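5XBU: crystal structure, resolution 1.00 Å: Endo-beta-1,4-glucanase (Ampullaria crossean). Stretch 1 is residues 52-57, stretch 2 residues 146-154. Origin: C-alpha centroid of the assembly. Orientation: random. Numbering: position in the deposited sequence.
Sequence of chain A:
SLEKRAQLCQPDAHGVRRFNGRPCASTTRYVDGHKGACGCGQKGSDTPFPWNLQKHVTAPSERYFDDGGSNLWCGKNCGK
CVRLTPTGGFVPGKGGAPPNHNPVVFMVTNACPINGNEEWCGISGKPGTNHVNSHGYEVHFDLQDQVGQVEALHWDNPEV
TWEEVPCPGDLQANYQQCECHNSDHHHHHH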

# COMPACT_ATOMS: atom_id res chain seq x y z
N ASN A 52 -11.17 -9.71 -2.84
CA ASN A 52 -10.29 -8.98 -1.93
C ASN A 52 -9.14 -9.83 -1.39
O ASN A 52 -8.23 -9.30 -0.75
CB ASN A 52 -11.15 -8.35 -0.82
CG ASN A 52 -10.38 -7.36 -0.00
OD1 ASN A 52 -9.60 -6.57 -0.53
ND2 ASN A 52 -10.61 -7.38 1.31
N LEU A 53 -9.14 -11.13 -1.68
CA LEU A 53 -7.99 -11.99 -1.48
C LEU A 53 -7.20 -12.23 -2.76
O LEU A 53 -6.04 -12.65 -2.69
CB LEU A 53 -8.46 -13.35 -0.93
CG LEU A 53 -9.06 -13.27 0.46
CD1 LEU A 53 -9.54 -14.64 0.89
CD2 LEU A 53 -8.06 -12.71 1.49
N GLN A 54 -7.82 -12.00 -3.93
CA GLN A 54 -7.27 -12.41 -5.22
C GLN A 54 -6.64 -11.29 -6.03
O GLN A 54 -5.74 -11.56 -6.84
CB GLN A 54 -8.39 -13.01 -6.08
CG GLN A 54 -8.98 -14.29 -5.54
CD GLN A 54 -10.33 -14.60 -6.16
OE1 GLN A 54 -11.00 -13.74 -6.72
NE2 GLN A 54 -10.74 -15.86 -6.05
N LYS A 55 -7.17 -10.08 -5.91
CA LYS A 55 -6.82 -8.98 -6.80
C LYS A 55 -5.66 -8.17 -6.25
O LYS A 55 -5.10 -8.50 -5.21
CB LYS A 55 -8.04 -8.12 -7.09
CG LYS A 55 -9.07 -8.85 -7.94
CD LYS A 55 -10.06 -7.86 -8.54
CE LYS A 55 -11.04 -8.53 -9.42
NZ LYS A 55 -11.87 -7.51 -10.10
N HIS A 56 -5.28 -7.12 -7.00
CA HIS A 56 -4.22 -6.21 -6.59
C HIS A 56 -4.82 -5.21 -5.60
O HIS A 56 -5.33 -4.15 -5.98
CB HIS A 56 -3.67 -5.50 -7.81
CG HIS A 56 -2.96 -6.39 -8.75
ND1 HIS A 56 -3.00 -6.20 -10.11
CD2 HIS A 56 -2.16 -7.46 -8.53
CE1 HIS A 56 -2.28 -7.15 -10.70
NE2 HIS A 56 -1.76 -7.92 -9.77
N VAL A 57 -4.75 -5.59 -4.33
CA VAL A 57 -5.27 -4.79 -3.24
C VAL A 57 -4.16 -4.61 -2.20
O VAL A 57 -3.21 -5.40 -2.10
CB VAL A 57 -6.57 -5.39 -2.65
CG1 VAL A 57 -7.67 -5.35 -3.70
CG2 VAL A 57 -6.37 -6.80 -2.09
N GLN A 146 -2.44 -13.40 -0.82
CA GLN A 146 -3.05 -14.66 -0.40
C GLN A 146 -2.98 -15.72 -1.48
O GLN A 146 -2.75 -16.90 -1.18
CB GLN A 146 -4.50 -14.44 0.07
CG GLN A 146 -5.29 -15.74 0.38
CD GLN A 146 -5.70 -15.89 1.83
OE1 GLN A 146 -5.11 -15.32 2.73
NE2 GLN A 146 -6.74 -16.69 2.06
N VAL A 147 -3.19 -15.35 -2.74
CA VAL A 147 -3.21 -16.32 -3.84
C VAL A 147 -1.99 -16.20 -4.74
O VAL A 147 -1.98 -16.69 -5.89
CB VAL A 147 -4.53 -16.27 -4.63
CG1 VAL A 147 -5.70 -16.40 -3.69
CG2 VAL A 147 -4.64 -14.99 -5.48
N GLY A 148 -0.93 -15.58 -4.23
CA GLY A 148 0.29 -15.50 -5.00
C GLY A 148 0.30 -14.41 -6.05
O GLY A 148 1.15 -14.45 -6.95
N GLN A 149 -0.60 -13.43 -5.96
CA GLN A 149 -0.68 -12.41 -7.01
C GLN A 149 0.53 -11.49 -7.02
O GLN A 149 0.88 -10.92 -8.08
CB GLN A 149 -1.97 -11.61 -6.90
CG GLN A 149 -2.21 -10.82 -5.58
CD GLN A 149 -2.98 -11.62 -4.54
OE1 GLN A 149 -2.59 -12.74 -4.17
NE2 GLN A 149 -4.08 -11.06 -4.06
N VAL A 150 1.18 -11.30 -5.87
CA VAL A 150 2.42 -10.51 -5.83
C VAL A 150 3.60 -11.39 -6.21
O VAL A 150 4.50 -10.94 -6.92
CB VAL A 150 2.62 -9.83 -4.46
CG1 VAL A 150 3.85 -8.94 -4.50
CG2 VAL A 150 1.39 -9.02 -4.12
N GLU A 151 3.59 -12.66 -5.79
CA GLU A 151 4.60 -13.60 -6.25
C GLU A 151 4.62 -13.66 -7.77
O GLU A 151 5.69 -13.75 -8.37
CB GLU A 151 4.32 -14.99 -5.67
CG GLU A 151 5.25 -16.08 -6.16
CD GLU A 151 6.68 -15.90 -5.69
OE1 GLU A 151 6.89 -15.15 -4.71
OE2 GLU A 151 7.59 -16.50 -6.31
N ALA A 152 3.44 -13.60 -8.40
CA ALA A 152 3.35 -13.64 -9.87
C ALA A 152 3.96 -12.42 -10.55
O ALA A 152 4.33 -12.50 -11.72
CB ALA A 152 1.90 -13.79 -10.31
N LEU A 153 4.03 -11.28 -9.84
CA LEU A 153 4.76 -10.11 -10.30
C LEU A 153 6.26 -10.26 -10.09
O LEU A 153 7.03 -9.47 -10.64
CB LEU A 153 4.31 -8.84 -9.53
CG LEU A 153 2.83 -8.46 -9.62
CD1 LEU A 153 2.52 -7.36 -8.64
CD2 LEU A 153 2.43 -8.04 -11.03
N HIS A 154 6.68 -11.21 -9.24
CA HIS A 154 8.07 -11.38 -8.82
C HIS A 154 8.58 -10.16 -8.08
O HIS A 154 9.75 -9.78 -8.19
CB HIS A 154 8.98 -11.80 -9.96
CG HIS A 154 8.48 -13.01 -10.66
ND1 HIS A 154 8.39 -14.24 -10.04
CD2 HIS A 154 7.94 -13.17 -11.89
CE1 HIS A 154 7.88 -15.11 -10.89
NE2 HIS A 154 7.60 -14.49 -12.02
O HOH W 1 -0.52 -10.29 -10.37

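Residues 52-57 carry the last turn of a helix into an extended segment, and residues 146-154 pack against this transition, with 364 Å² buried between the two stretches. Asn52 takes no part: its CA-to-CB bond points away, and its side chain makes no contact with the other stretch.

The contact begins at Leu53, which lies beside Gln146 with a CA-CA distance of 5.7 Å. Its carbonyl oxygen is within reach of three residues of the second stretch. Leu53 O accepts a hydrogen bond from Gln149 NE2 at 2.9 Å, with an N-H...O angle of 158°, and also lies 3.6 Å from Gln146 CB and 3.9 Å from Val147 CG1. The CA-to-CB bond points sideways, yet CD1 reaches to 3.7 Å from Gln146 NE2, a packing contact between a methyl group and the amide end of the glutamine.

The CA-to-CB bond of Gln54 points away, and its backbone meets the second stretch most closely. Val147 CG2 packs 3.7 Å from Gln54 CA and 4.3 Å from Gln54 CB. Although Gln54 O comes within 3.3 Å of Gln149 NE2, the angle is poor and no hydrogen bond results; the amide instead bonds to the carbonyls of the residues before and after.

The second of these belongs to Lys55, the first residue to leave helical backbone angles after the helix. Here Gln149 NE2 donates to Lys55 O at 3.0 Å and a nearly linear 171°. One side-chain amide thus uses both its hydrogens to link the carbonyl of a helical residue to that of the first residue beyond it. Lys55 O also receives a weak hydrogen bond from Val57 N, at 3.1 Å, while the CA-to-CB bond of Lys55 points away. At the other side of the Gln149 amide, OE1 accepts a hydrogen bond from Val147 N at 3.0 Å. All the polar atoms of this side chain are therefore engaged, in a conformation with chi1 in the p well and chi2 at -91°.

His56 makes a looser contact. Its CA-to-CB bond points sideways, but the ring end comes nearer, bringing NE2 to 4.3 Å from Gln149 O, which lies at the ring edge, and to 4.4 Å from Leu153 CD2. A water spans the polar gap, 2.7 Å from His56 NE2 and donating to Gln149 O at 2.8 Å. Val57, buried and in a strand, has no direct contact with the second stretch.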